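Local coordinates for protein carbon monoxide oxidation system transcription regulator CooA-1 (Carboxydothermus hydrogenoformans, PDB 6CPB) that senses carbon monoxide through heme and probably regulates transcription by binding DNA, the piece here being its heme domain, at residues T6-V11 and S110-K115; E15-V20 and V104-F109; R52-L57 and Q84-T89. One frame throughout, in Å; residues are numbered along the deposited sequence. Where two conformers were deposited one is given.

All three contacts are partly buried, but they differ in place and chemistry. Interaction 3 lies nearest the chain's centre (about 9 Å, centre to centre), interaction 1 next (about 11 Å) and interaction 2 outermost (about 18 Å), on the opposite side of the centre from interaction 3. Interactions 1 and 2 both use helix 108-135 and touch where Val11 meets Tyr17 and Phe109. Interaction 1 is mainly polar, an asparagine and a lysine meeting the N-terminal segment and a sulfate; interaction 2 is chiefly aromatic. Interaction 3 joins two strands of the beta-roll, with arginine side chains paired to a glutamate and a glutamine beside the backbone bonds. Interactions 1 and 2 also approach the second subunit.

Interaction 1 of 3, residues T6-V11 and S110-K115; sequences TNLLEV and SLNMVK. With SO4 (sulfate ion), chain D.
In this sensor domain of the CRP/FNR type, Thr6 and Leu8 of the segment 6-11 carry the packing against the start of the long helix 108-135, and the chain then turns away into the short helix 9-12. The hydrogen bonding across the contact centres on the Asn112 amide. With CG anti to the backbone N (chi1 -179°), its ND2 reaches Thr6 and donates to OG1 of Thr6 over 3.2 Å, the hydroxyl lying somewhat out of the amide plane; a weak second bond joins Asn112 ND2 to Thr6 O. The same ND2 also bonds to Asp73 OD1, while Asn112 OD1 accepts from Ile74 N, so both ends of this buried amide are satisfied and its flip state is fixed.

Within residues 6-11, Asn7 supplies the capping bond of the helix start: its OD1 accepts from Leu9 N at 2.9 Å, the donor standing above the carbonyl plane. Asn7 ND2 is held by Ala71 O.

Ionic and anion contacts gather beside Thr6. A sulfate, probably from the crystallisation liquor, takes a 2.7 Å bond at its O2 from Thr6 OG1. Thr6 N donates to the same oxygen, which is possible because OG1 sits between the backbone N and the carbonyl carbon (chi1 74°). Thr6 OG1 thus donates to the anion and accepts from Asn112. Lys115, bent at chi2 and chi3, brings NZ to sulfate O4 in a weak bond, but its stronger partner is Asp73, through a salt bridge.

Van der Waals packing completes the contact. The Thr6 methyl, CG2, lies against the Leu111 backbone carbonyl, 4.0 Å from Leu111 O, and Thr6 also packs on Gln100 of the second subunit. Leu8, backed by Ile74 and Leu47, crosses Asn112 obliquely, its CD1 resting 3.7 Å from Asn112 CB.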
ATOM      1  N   THR A   6       1.059   7.273 -12.593  1.00 14.00           N
ATOM      2  CA  THR A   6       1.676   7.740 -11.347  1.00 13.16           C
ATOM      3  C   THR A   6       3.192   7.668 -11.369  1.00 12.21           C
ATOM      4  O   THR A   6       3.836   8.039 -10.379  1.00 13.08           O
ATOM      5  CB  THR A   6       1.190   6.978 -10.098  1.00 15.63           C
ATOM      6  OG1 THR A   6       1.769   5.663 -10.052  1.00 17.59           O
ATOM      7  CG2 THR A   6      -0.334   6.904 -10.024  1.00 18.16           C
ATOM      8  N   ASN A   7       3.780   7.221 -12.466  1.00 12.28           N
ATOM      9  CA  ASN A   7       5.228   7.107 -12.525  1.00 11.65           C
ATOM     10  C   ASN A   7       5.880   8.467 -12.287  1.00 12.18           C
ATOM     11  O   ASN A   7       5.415   9.492 -12.789  1.00 12.35           O
ATOM     12  CB  ASN A   7       5.622   6.537 -13.886  1.00 12.12           C
ATOM     13  CG  ASN A   7       7.091   6.361 -14.023  1.00 12.30           C
ATOM     14  OD1 ASN A   7       7.804   7.291 -14.407  1.00 13.43           O
ATOM     15  ND2 ASN A   7       7.577   5.172 -13.696  1.00 12.64           N
ATOM     16  N   LEU A   8       6.978   8.465 -11.533  1.00 11.15           N
ATOM     17  CA  LEU A   8       7.612   9.693 -11.065  1.00 10.70           C
ATOM     18  C   LEU A   8       8.772  10.177 -11.924  1.00 11.14           C
ATOM     19  O   LEU A   8       9.400  11.176 -11.569  1.00 11.52           O
ATOM     20  CB  LEU A   8       8.069   9.521  -9.616  1.00 11.10           C
ATOM     21  CG  LEU A   8       6.908   9.357  -8.635  1.00 12.39           C
ATOM     22  CD1 LEU A   8       7.427   8.882  -7.299  1.00 12.65           C
ATOM     23  CD2 LEU A   8       6.100  10.646  -8.464  1.00 15.53           C
ATOM     24  N   LEU A   9       9.073   9.535 -13.054  1.00 11.80           N
ATOM     25  CA  LEU A   9      10.141  10.065 -13.899  1.00 12.14           C
ATOM     26  C   LEU A   9       9.846  11.488 -14.352  1.00 12.37           C
ATOM     27  O   LEU A   9      10.757  12.315 -14.431  1.00 12.67           O
ATOM     28  CB  LEU A   9      10.407   9.171 -15.107  1.00 14.32           C
ATOM     29  CG  LEU A   9      11.134   7.863 -14.805  1.00 15.12           C
ATOM     30  CD1 LEU A   9      11.162   6.958 -16.035  1.00 17.52           C
ATOM     31  CD2 LEU A   9      12.544   8.118 -14.303  1.00 20.17           C
ATOM     32  N   GLU A  10       8.592  11.795 -14.682  1.00 12.71           N
ATOM     33  CA  GLU A  10       8.277  13.151 -15.123  1.00 13.22           C
ATOM     34  C   GLU A  10       8.567  14.163 -14.020  1.00 13.39           C
ATOM     35  O   GLU A  10       8.999  15.284 -14.301  1.00 14.20           O
ATOM     36  CB  GLU A  10       6.834  13.208 -15.629  1.00 14.94           C
ATOM     37  CG  GLU A  10       6.356  14.576 -16.122  1.00 16.42           C
ATOM     38  CD  GLU A  10       5.608  15.378 -15.071  1.00 17.28           C
ATOM     39  OE1 GLU A  10       5.385  14.872 -13.960  1.00 18.47           O
ATOM     40  OE2 GLU A  10       5.216  16.538 -15.365  1.00 19.56           O
ATOM     41  N   VAL A  11       8.332  13.781 -12.764  1.00 12.67           N
ATOM     42  CA  VAL A  11       8.651  14.613 -11.607  1.00 12.76           C
ATOM     43  C   VAL A  11      10.161  14.748 -11.441  1.00 12.15           C
ATOM     44  O   VAL A  11      10.684  15.856 -11.240  1.00 12.51           O
ATOM     45  CB  VAL A  11       7.980  13.981 -10.369  1.00 15.50           C
ATOM     46  CG1 VAL A  11       8.629  14.423  -9.065  1.00 16.86           C
ATOM     47  CG2 VAL A  11       6.485  14.295 -10.388  1.00 16.78           C
ATOM     48  N   SER A 110       3.312  10.533  -3.146  1.00 12.31           N
ATOM     49  CA  SER A 110       2.487   9.601  -2.398  1.00 12.48           C
ATOM     50  C   SER A 110       1.559   8.808  -3.299  1.00 12.22           C
ATOM     51  O   SER A 110       1.158   7.700  -2.929  1.00 12.14           O
ATOM     52  CB  SER A 110       1.673  10.354  -1.357  1.00 12.84           C
ATOM     53  OG  SER A 110       0.619  11.130  -1.940  1.00 15.26           O
ATOM     54  N   LEU A 111       1.186   9.335  -4.461  1.00 12.69           N
ATOM     55  CA  LEU A 111       0.291   8.586  -5.331  1.00 12.58           C
ATOM     56  C   LEU A 111       0.990   7.390  -5.952  1.00 11.72           C
ATOM     57  O   LEU A 111       0.391   6.320  -6.108  1.00 11.71           O
ATOM     58  CB  LEU A 111      -0.303   9.490  -6.403  1.00 14.71           C
ATOM     59  CG  LEU A 111      -1.380  10.461  -5.894  1.00 17.62           C
ATOM     60  CD1 LEU A 111      -1.914  11.319  -7.020  1.00 20.14           C
ATOM     61  CD2 LEU A 111      -2.532   9.727  -5.219  1.00 19.02           C
ATOM     62  N   ASN A 112       2.258   7.542  -6.299  1.00 11.87           N
ATOM     63  CA  ASN A 112       2.993   6.379  -6.750  1.00 11.85           C
ATOM     64  C   ASN A 112       3.178   5.391  -5.609  1.00 10.60           C
ATOM     65  O   ASN A 112       3.093   4.172  -5.815  1.00 11.09           O
ATOM     66  CB  ASN A 112       4.334   6.790  -7.352  1.00 13.04           C
ATOM     67  CG  ASN A 112       5.116   5.607  -7.845  1.00 13.00           C
ATOM     68  OD1 ASN A 112       5.969   5.080  -7.144  1.00 13.95           O
ATOM     69  ND2 ASN A 112       4.810   5.162  -9.053  1.00 14.40           N
ATOM     70  N   MET A 113       3.410   5.887  -4.396  0.72 10.18           N
ATOM     71  CA  MET A 113       3.586   5.002  -3.257  0.72 10.22           C
ATOM     72  C   MET A 113       2.336   4.168  -3.008  0.72 10.20           C
ATOM     73  O   MET A 113       2.428   2.975  -2.689  0.72 10.52           O
ATOM     74  CB  MET A 113       3.949   5.821  -2.025  0.72 11.05           C
ATOM     75  CG  MET A 113       4.240   4.966  -0.823  0.72 11.65           C
ATOM     76  SD  MET A 113       4.866   5.901   0.549  0.72 13.71           S
ATOM     77  CE  MET A 113       6.575   6.135   0.041  0.72 14.31           C
ATOM     78  N   VAL A 114       1.159   4.782  -3.123  1.00 10.62           N
ATOM     79  CA  VAL A 114      -0.094   4.045  -2.988  1.00 11.04           C
ATOM     80  C   VAL A 114      -0.184   2.948  -4.035  1.00 10.66           C
ATOM     81  O   VAL A 114      -0.575   1.814  -3.737  1.00 11.56           O
ATOM     82  CB  VAL A 114      -1.292   5.015  -3.076  1.00 12.70           C
ATOM     83  CG1 VAL A 114      -2.595   4.260  -3.297  1.00 13.53           C
ATOM     84  CG2 VAL A 114      -1.381   5.884  -1.828  1.00 13.95           C
ATOM     85  N   LYS A 115       0.160   3.268  -5.280  1.00 11.00           N
ATOM     86  CA  LYS A 115       0.099   2.285  -6.359  1.00 11.23           C
ATOM     87  C   LYS A 115       1.026   1.101  -6.070  1.00 11.59           C
ATOM     88  O   LYS A 115       0.627  -0.068  -6.201  1.00 11.77           O
ATOM     89  CB  LYS A 115       0.455   2.989  -7.676  1.00 12.71           C
ATOM     90  CG  LYS A 115       0.311   2.159  -8.933  1.00 15.47           C
ATOM     91  CD  LYS A 115       1.526   1.321  -9.249  1.00 17.41           C
ATOM     92  CE  LYS A 115       2.777   2.138  -9.488  1.00 17.77           C
ATOM     93  NZ  LYS A 115       3.875   1.268 -10.006  1.00 17.77           N
TER
HETATM   94  S   SO4 D 202       2.478   3.784 -13.219  1.00 65.92           S
HETATM   95  O1  SO4 D 202       2.837   4.919 -14.068  1.00 67.36           O
HETATM   96  O2  SO4 D 202       1.386   4.177 -12.329  1.00 63.54           O
HETATM   97  O3  SO4 D 202       2.048   2.667 -14.055  1.00 67.75           O
HETATM   98  O4  SO4 D 202       3.646   3.388 -12.435  1.00 66.06           O

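Interaction 2 of 3, residues E15-V20 and V104-F109; sequences EEYSGV and VEFPAF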
ATOM      1  N   GLU A  15      11.846  20.776 -13.483  1.00 12.79           N
ATOM      2  CA  GLU A  15      12.516  21.846 -12.756  1.00 12.42           C
ATOM      3  C   GLU A  15      11.796  22.194 -11.452  1.00 12.13           C
ATOM      4  O   GLU A  15      12.434  22.490 -10.436  1.00 13.30           O
ATOM      5  CB  GLU A  15      12.618  23.064 -13.683  1.00 13.70           C
ATOM      6  CG  GLU A  15      13.312  24.265 -13.100  1.00 14.96           C
ATOM      7  CD  GLU A  15      13.481  25.409 -14.103  1.00 14.23           C
ATOM      8  OE1 GLU A  15      13.034  25.301 -15.272  1.00 15.00           O
ATOM      9  OE2 GLU A  15      14.084  26.430 -13.709  1.00 15.43           O
ATOM     10  N   GLU A  16      10.459  22.159 -11.461  1.00 11.97           N
ATOM     11  CA  GLU A  16       9.676  22.538 -10.286  1.00 12.13           C
ATOM     12  C   GLU A  16      10.004  21.692  -9.064  1.00 12.38           C
ATOM     13  O   GLU A  16       9.790  22.147  -7.931  1.00 13.10           O
ATOM     14  CB  GLU A  16       8.187  22.452 -10.615  1.00 13.17           C
ATOM     15  CG  GLU A  16       7.224  22.733  -9.458  1.00 13.78           C
ATOM     16  CD  GLU A  16       7.289  24.158  -8.902  1.00 13.60           C
ATOM     17  OE1 GLU A  16       7.857  25.064  -9.544  1.00 14.51           O
ATOM     18  OE2 GLU A  16       6.754  24.357  -7.791  1.00 14.86           O
ATOM     19  N   TYR A  17      10.475  20.457  -9.266  1.00 12.57           N
ATOM     20  CA  TYR A  17      10.826  19.547  -8.183  1.00 12.29           C
ATOM     21  C   TYR A  17      12.320  19.531  -7.881  1.00 12.74           C
ATOM     22  O   TYR A  17      12.751  18.769  -7.008  1.00 13.92           O
ATOM     23  CB  TYR A  17      10.350  18.131  -8.527  1.00 12.44           C
ATOM     24  CG  TYR A  17       8.844  17.985  -8.502  1.00 12.33           C
ATOM     25  CD1 TYR A  17       8.065  18.319  -9.598  1.00 12.78           C
ATOM     26  CD2 TYR A  17       8.204  17.468  -7.386  1.00 14.24           C
ATOM     27  CE1 TYR A  17       6.685  18.173  -9.569  1.00 13.59           C
ATOM     28  CE2 TYR A  17       6.843  17.312  -7.354  1.00 15.10           C
ATOM     29  CZ  TYR A  17       6.085  17.658  -8.444  1.00 13.96           C
ATOM     30  OH  TYR A  17       4.717  17.485  -8.383  1.00 17.77           O
ATOM     31  N   SER A  18      13.121  20.324  -8.598  1.00 13.66           N
ATOM     32  CA  SER A  18      14.569  20.202  -8.476  1.00 15.16           C
ATOM     33  C   SER A  18      15.057  20.554  -7.078  1.00 16.43           C
ATOM     34  O   SER A  18      16.051  19.986  -6.608  1.00 20.12           O
ATOM     35  CB  SER A  18      15.277  21.048  -9.536  1.00 16.26           C
ATOM     36  OG  SER A  18      14.941  22.418  -9.409  1.00 17.04           O
ATOM     37  N   GLY A  19      14.369  21.467  -6.389  1.00 15.66           N
ATOM     38  CA  GLY A  19      14.784  21.827  -5.044  1.00 16.60           C
ATOM     39  C   GLY A  19      14.451  20.751  -4.029  1.00 15.45           C
ATOM     40  O   GLY A  19      15.282  20.383  -3.197  1.00 16.77           O
ATOM     41  N   VAL A  20      13.229  20.223  -4.086  1.00 14.70           N
ATOM     42  CA  VAL A  20      12.855  19.230  -3.093  1.00 15.01           C
ATOM     43  C   VAL A  20      13.642  17.939  -3.298  1.00 14.06           C
ATOM     44  O   VAL A  20      13.977  17.252  -2.328  1.00 14.57           O
ATOM     45  CB  VAL A  20      11.328  19.032  -3.053  1.00 17.49           C
ATOM     46  CG1 VAL A  20      10.817  18.410  -4.324  1.00 17.34           C
ATOM     47  CG2 VAL A  20      10.933  18.212  -1.844  1.00 19.50           C
ATOM     48  N   VAL A 104       3.140  16.700   1.998  1.00 13.16           N
ATOM     49  CA  VAL A 104       2.162  17.752   2.258  1.00 14.59           C
ATOM     50  C   VAL A 104       2.226  18.813   1.173  1.00 14.08           C
ATOM     51  O   VAL A 104       1.198  19.352   0.748  1.00 15.76           O
ATOM     52  CB  VAL A 104       2.370  18.335   3.669  1.00 17.02           C
ATOM     53  CG1 VAL A 104       1.480  19.559   3.886  1.00 20.44           C
ATOM     54  CG2 VAL A 104       2.074  17.268   4.728  1.00 19.11           C
ATOM     55  N   GLU A 105       3.431  19.137   0.716  0.54 13.04           N
ATOM     56  CA  GLU A 105       3.631  20.122  -0.339  0.54 13.92           C
ATOM     57  C   GLU A 105       3.550  19.501  -1.731  0.54 12.49           C
ATOM     58  O   GLU A 105       3.030  20.126  -2.665  0.54 13.76           O
ATOM     59  CB  GLU A 105       4.994  20.795  -0.146  0.54 16.79           C
ATOM     60  CG  GLU A 105       5.330  21.890  -1.153  0.54 19.47           C
ATOM     61  CD  GLU A 105       4.432  23.102  -1.033  0.54 19.33           C
ATOM     62  OE1 GLU A 105       3.700  23.212  -0.026  0.54 20.69           O
ATOM     63  OE2 GLU A 105       4.471  23.949  -1.947  0.54 19.98           O
ATOM     64  N   PHE A 106       4.044  18.273  -1.876  1.00 12.42           N
ATOM     65  CA  PHE A 106       4.231  17.621  -3.174  1.00 12.56           C
ATOM     66  C   PHE A 106       3.623  16.225  -3.112  1.00 12.03           C
ATOM     67  O   PHE A 106       4.340  15.219  -3.053  1.00 12.73           O
ATOM     68  CB  PHE A 106       5.722  17.523  -3.517  1.00 14.16           C
ATOM     69  CG  PHE A 106       6.405  18.848  -3.654  1.00 19.48           C
ATOM     70  CD1 PHE A 106       6.247  19.595  -4.800  1.00 22.27           C
ATOM     71  CD2 PHE A 106       7.223  19.328  -2.643  1.00 22.98           C
ATOM     72  CE1 PHE A 106       6.889  20.823  -4.932  1.00 25.84           C
ATOM     73  CE2 PHE A 106       7.867  20.538  -2.774  1.00 26.20           C
ATOM     74  CZ  PHE A 106       7.690  21.281  -3.918  1.00 25.72           C
ATOM     75  N   PRO A 107       2.293  16.124  -3.151  1.00 12.73           N
ATOM     76  CA  PRO A 107       1.646  14.817  -2.955  1.00 14.10           C
ATOM     77  C   PRO A 107       1.841  13.823  -4.093  1.00 12.72           C
ATOM     78  O   PRO A 107       1.519  12.643  -3.906  1.00 13.27           O
ATOM     79  CB  PRO A 107       0.164  15.176  -2.769  1.00 17.14           C
ATOM     80  CG  PRO A 107       0.025  16.533  -3.245  1.00 18.95           C
ATOM     81  CD  PRO A 107       1.323  17.223  -3.117  1.00 14.30           C
ATOM     82  N   ALA A 108       2.361  14.227  -5.253  1.00 12.40           N
ATOM     83  CA  ALA A 108       2.577  13.264  -6.331  1.00 13.06           C
ATOM     84  C   ALA A 108       3.378  12.048  -5.865  1.00 12.78           C
ATOM     85  O   ALA A 108       3.086  10.914  -6.265  1.00 13.58           O
ATOM     86  CB  ALA A 108       3.281  13.938  -7.501  1.00 14.08           C
ATOM     87  N   PHE A 109       4.387  12.256  -5.016  1.00 12.65           N
ATOM     88  CA  PHE A 109       5.200  11.140  -4.551  1.00 12.54           C
ATOM     89  C   PHE A 109       4.338  10.090  -3.867  1.00 12.69           C
ATOM     90  O   PHE A 109       4.599   8.881  -3.973  1.00 13.94           O
ATOM     91  CB  PHE A 109       6.265  11.630  -3.568  1.00 12.66           C
ATOM     92  CG  PHE A 109       7.307  12.552  -4.171  1.00 12.80           C
ATOM     93  CD1 PHE A 109       8.371  12.047  -4.892  1.00 13.45           C
ATOM     94  CD2 PHE A 109       7.251  13.915  -3.966  1.00 12.63           C
ATOM     95  CE1 PHE A 109       9.334  12.887  -5.423  1.00 14.33           C
ATOM     96  CE2 PHE A 109       8.199  14.759  -4.503  1.00 12.79           C
ATOM     97  CZ  PHE A 109       9.247  14.245  -5.223  1.00 13.40           C
TER
HETATM   98  O   HOH W   1       3.192  17.025  -6.167  1.00 13.68           O
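Glu15 O is gripped by two donors of one residue: Ser18 N at 2.9 Å and Ser18 OG at 2.7 Å, the hydroxyl lying in the carbonyl plane on a lone pair. Both bonds close the turn at 15-18; the side chains of Tyr17 within it and Val20 just after it meet residues 104-109, the connection between helices 96-105 and 108-135. There Tyr17, Phe106 and Phe109 form an aromatic cluster. The Tyr17 and Phe106 side chains slide past each other in opposite directions, with Tyr17 CE2 3.5 Å from Phe106 CD1 and the ring planes inclined at 49°. Phe109 meets Tyr17 tip to tip, CE2 of the phenylalanine 4.0 Å from CD2 of the tyrosine. Val20 CG1 stands over one face of the Phe106 ring in a CH-pi contact, and Glu105 CG lies against the opposite face, off-centre. An alanine in place of Phe106 would probably loosen the hold on Tyr17 and Val20, since it removes the ring that touches both. The Tyr17 hydroxyl bonds to a water at 2.7 Å, and that water accepts from Ala108 N. With no direct hydrogen bond between the segments, the join depends on the shape and fit of the rings, the shared water adding one polar link.

Interaction 3 of 3, residues R52-L57 and Q84-T89; sequences RVRVYL and QAMEDT
Strand 52-59 runs antiparallel to strand 82-85. Arg54 and Gln84 form a hydrogen-bonded pair, Arg54 N donating to Gln84 O at 2.8 Å and Gln84 N to Arg54 O at 2.9 Å, both nearly straight; Val53 and Ala85 are the adjacent non-hydrogen-bonded pair. Beyond it Met86 N donates to Arg52 O, and Arg52 N to Thr89 OG1, whose own proton goes to Glu87 O.

Above this backbone frame, Arg54 and Gln84 lie side by side: Arg54 NH2 donates at 2.9 Å to Gln84 OE1, which lies in the guanidinium plane. Arg52 NE makes a salt bridge of 3.0 Å with Glu87 OE1, approaching from above the carboxylate plane, while Met86 CE lies over one face of the Arg52 guanidinium, off-centre. One water ties Arg52 NH2 to Glu87 OE1 and Met86 O.

Farther out, Arg54 NH2 lies over the centre of the Tyr56 ring, which also meets that of Phe82, the planes nearly parallel (about 15°). Arg54 NH1 has its stronger partner in Glu63, and Gln84 NE2 bonds to Lys32 O. The carboxylates of Glu87 and Glu63 probably compensate the charge of Arg52 and Arg54 and, with Gln84, help fix how the guanidiniums are turned.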
ATOM      1  N   ARG A  52      16.219  -0.734 -11.995  1.00 11.03           N
ATOM      2  CA  ARG A  52      15.083  -1.618 -11.774  1.00 10.76           C
ATOM      3  C   ARG A  52      15.415  -2.446 -10.547  1.00 10.32           C
ATOM      4  O   ARG A  52      16.544  -2.933 -10.429  1.00 11.15           O
ATOM      5  CB  ARG A  52      14.895  -2.514 -12.997  1.00 11.81           C
ATOM      6  CG  ARG A  52      13.665  -3.392 -12.943  1.00 13.41           C
ATOM      7  CD  ARG A  52      13.413  -4.008 -14.301  1.00 16.44           C
ATOM      8  NE  ARG A  52      14.463  -4.966 -14.611  1.00 19.01           N
ATOM      9  CZ  ARG A  52      14.280  -6.247 -14.917  1.00 18.62           C
ATOM     10  NH1 ARG A  52      13.064  -6.769 -14.996  1.00 19.87           N
ATOM     11  NH2 ARG A  52      15.337  -7.000 -15.162  1.00 21.99           N
ATOM     12  N   VAL A  53      14.454  -2.593  -9.634  1.00 10.45           N
ATOM     13  CA  VAL A  53      14.695  -3.339  -8.407  1.00 10.74           C
ATOM     14  C   VAL A  53      13.590  -4.361  -8.175  1.00 10.47           C
ATOM     15  O   VAL A  53      12.450  -4.201  -8.621  1.00 13.03           O
ATOM     16  CB  VAL A  53      14.868  -2.437  -7.167  1.00 12.74           C
ATOM     17  CG1 VAL A  53      15.964  -1.404  -7.389  1.00 12.94           C
ATOM     18  CG2 VAL A  53      13.584  -1.766  -6.804  1.00 13.44           C
ATOM     19  N   ARG A  54      13.950  -5.412  -7.447  1.00 10.08           N
ATOM     20  CA  ARG A  54      13.044  -6.487  -7.091  1.00 10.23           C
ATOM     21  C   ARG A  54      12.800  -6.436  -5.595  1.00 10.03           C
ATOM     22  O   ARG A  54      13.752  -6.430  -4.814  1.00 11.08           O
ATOM     23  CB  ARG A  54      13.672  -7.827  -7.490  1.00 11.74           C
ATOM     24  CG  ARG A  54      12.760  -9.026  -7.321  1.00 12.36           C
ATOM     25  CD  ARG A  54      13.386 -10.296  -7.868  1.00 14.16           C
ATOM     26  NE  ARG A  54      14.562 -10.714  -7.106  1.00 14.29           N
ATOM     27  CZ  ARG A  54      14.569 -11.652  -6.160  1.00 13.45           C
ATOM     28  NH1 ARG A  54      13.466 -12.305  -5.821  1.00 12.18           N
ATOM     29  NH2 ARG A  54      15.704 -11.952  -5.549  1.00 13.79           N
ATOM     30  N   VAL A  55      11.530  -6.449  -5.212  1.00  9.85           N
ATOM     31  CA  VAL A  55      11.112  -6.535  -3.820  1.00  9.65           C
ATOM     32  C   VAL A  55      10.718  -7.981  -3.573  1.00  9.60           C
ATOM     33  O   VAL A  55       9.952  -8.554  -4.354  1.00 10.59           O
ATOM     34  CB  VAL A  55       9.928  -5.596  -3.537  1.00  9.76           C
ATOM     35  CG1 VAL A  55       9.542  -5.656  -2.081  1.00 10.54           C
ATOM     36  CG2 VAL A  55      10.267  -4.167  -3.939  1.00 10.83           C
ATOM     37  N   TYR A  56      11.242  -8.582  -2.507  1.00  9.52           N
ATOM     38  CA  TYR A  56      10.993  -9.999  -2.283  1.00 10.20           C
ATOM     39  C   TYR A  56      11.033 -10.342  -0.801  1.00  9.93           C
ATOM     40  O   TYR A  56      11.509  -9.569   0.043  1.00 10.53           O
ATOM     41  CB  TYR A  56      11.994 -10.863  -3.067  1.00 10.73           C
ATOM     42  CG  TYR A  56      13.440 -10.759  -2.648  1.00 10.77           C
ATOM     43  CD1 TYR A  56      14.245  -9.729  -3.110  1.00 11.58           C
ATOM     44  CD2 TYR A  56      14.013 -11.708  -1.825  1.00 11.68           C
ATOM     45  CE1 TYR A  56      15.571  -9.644  -2.758  1.00 12.35           C
ATOM     46  CE2 TYR A  56      15.357 -11.633  -1.463  1.00 12.26           C
ATOM     47  CZ  TYR A  56      16.130 -10.600  -1.933  1.00 12.75           C
ATOM     48  OH  TYR A  56      17.461 -10.493  -1.572  1.00 15.90           O
ATOM     49  N   LEU A  57      10.495 -11.522  -0.497  1.00 10.91           N
ATOM     50  CA  LEU A  57      10.551 -12.109   0.832  1.00 11.15           C
ATOM     51  C   LEU A  57      11.411 -13.362   0.755  1.00 11.32           C
ATOM     52  O   LEU A  57      11.256 -14.165  -0.161  1.00 12.97           O
ATOM     53  CB  LEU A  57       9.132 -12.470   1.307  1.00 13.02           C
ATOM     54  CG  LEU A  57       8.896 -13.230   2.620  1.00 14.71           C
ATOM     55  CD1 LEU A  57       7.475 -13.024   3.106  1.00 17.96           C
ATOM     56  CD2 LEU A  57       9.101 -14.747   2.468  1.00 17.03           C
ATOM     57  N   GLN A  84      16.468  -5.821  -4.084  1.00 10.41           N
ATOM     58  CA  GLN A  84      17.665  -6.155  -4.851  1.00 11.29           C
ATOM     59  C   GLN A  84      17.668  -5.458  -6.209  1.00 11.02           C
ATOM     60  O   GLN A  84      16.645  -5.391  -6.888  1.00 11.73           O
ATOM     61  CB  GLN A  84      17.731  -7.673  -5.062  1.00 12.10           C
ATOM     62  CG  GLN A  84      18.888  -8.126  -5.939  1.00 13.53           C
ATOM     63  CD  GLN A  84      18.871  -9.602  -6.161  1.00 18.18           C
ATOM     64  OE1 GLN A  84      17.837 -10.167  -6.519  1.00 22.44           O
ATOM     65  NE2 GLN A  84      20.003 -10.249  -5.938  1.00 21.38           N
ATOM     66  N   ALA A  85      18.836  -4.979  -6.627  1.00 10.52           N
ATOM     67  CA  ALA A  85      18.965  -4.379  -7.952  1.00 11.26           C
ATOM     68  C   ALA A  85      18.940  -5.459  -9.035  1.00 11.15           C
ATOM     69  O   ALA A  85      19.669  -6.451  -8.953  1.00 12.11           O
ATOM     70  CB  ALA A  85      20.271  -3.599  -8.041  1.00 10.93           C
ATOM     71  N   MET A  86      18.133  -5.247 -10.068  1.00 10.91           N
ATOM     72  CA  MET A  86      18.057  -6.170 -11.195  1.00 11.52           C
ATOM     73  C   MET A  86      18.957  -5.747 -12.345  1.00 12.30           C
ATOM     74  O   MET A  86      19.185  -6.522 -13.279  1.00 13.72           O
ATOM     75  CB  MET A  86      16.612  -6.284 -11.681  1.00 12.19           C
ATOM     76  CG  MET A  86      15.694  -6.823 -10.611  1.00 12.55           C
ATOM     77  SD  MET A  86      14.015  -7.149 -11.171  1.00 13.26           S
ATOM     78  CE  MET A  86      14.279  -8.688 -12.032  1.00 14.28           C
ATOM     79  N   GLU A  87      19.468  -4.530 -12.280  1.00 13.47           N
ATOM     80  CA  GLU A  87      20.445  -3.967 -13.200  1.00 13.61           C
ATOM     81  C   GLU A  87      21.094  -2.826 -12.432  1.00 12.97           C
ATOM     82  O   GLU A  87      20.663  -2.488 -11.327  1.00 12.45           O
ATOM     83  CB  GLU A  87      19.777  -3.450 -14.467  1.00 16.37           C
ATOM     84  CG  GLU A  87      18.700  -2.471 -14.184  1.00 19.97           C
ATOM     85  CD  GLU A  87      17.566  -2.505 -15.172  1.00 25.05           C
ATOM     86  OE1 GLU A  87      17.047  -3.613 -15.429  1.00 30.70           O
ATOM     87  OE2 GLU A  87      17.168  -1.410 -15.638  1.00 23.41           O
ATOM     88  N   ASP A  88      22.104  -2.197 -13.021  1.00 12.81           N
ATOM     89  CA  ASP A  88      22.694  -1.031 -12.378  1.00 13.29           C
ATOM     90  C   ASP A  88      21.592  -0.014 -12.092  1.00 11.94           C
ATOM     91  O   ASP A  88      20.787   0.314 -12.967  1.00 12.93           O
ATOM     92  CB  ASP A  88      23.761  -0.417 -13.281  1.00 15.80           C
ATOM     93  CG  ASP A  88      25.002  -1.288 -13.413  1.00 17.91           C
ATOM     94  OD1 ASP A  88      25.114  -2.319 -12.706  1.00 20.78           O
ATOM     95  OD2 ASP A  88      25.862  -0.944 -14.245  1.00 23.06           O
ATOM     96  N   THR A  89      21.560   0.482 -10.856  1.00 11.48           N
ATOM     97  CA  THR A  89      20.443   1.269 -10.347  1.00 10.62           C
ATOM     98  C   THR A  89      20.958   2.449  -9.532  1.00 10.83           C
ATOM     99  O   THR A  89      21.935   2.320  -8.790  1.00 11.95           O
ATOM    100  CB  THR A  89      19.559   0.359  -9.480  1.00 10.83           C
ATOM    101  OG1 THR A  89      18.912  -0.604 -10.305  1.00 11.62           O
ATOM    102  CG2 THR A  89      18.493   1.121  -8.718  1.00 11.63           C
TER
HETATM  103  O   HOH W   2      17.835  -5.985 -16.168  1.00 34.15           O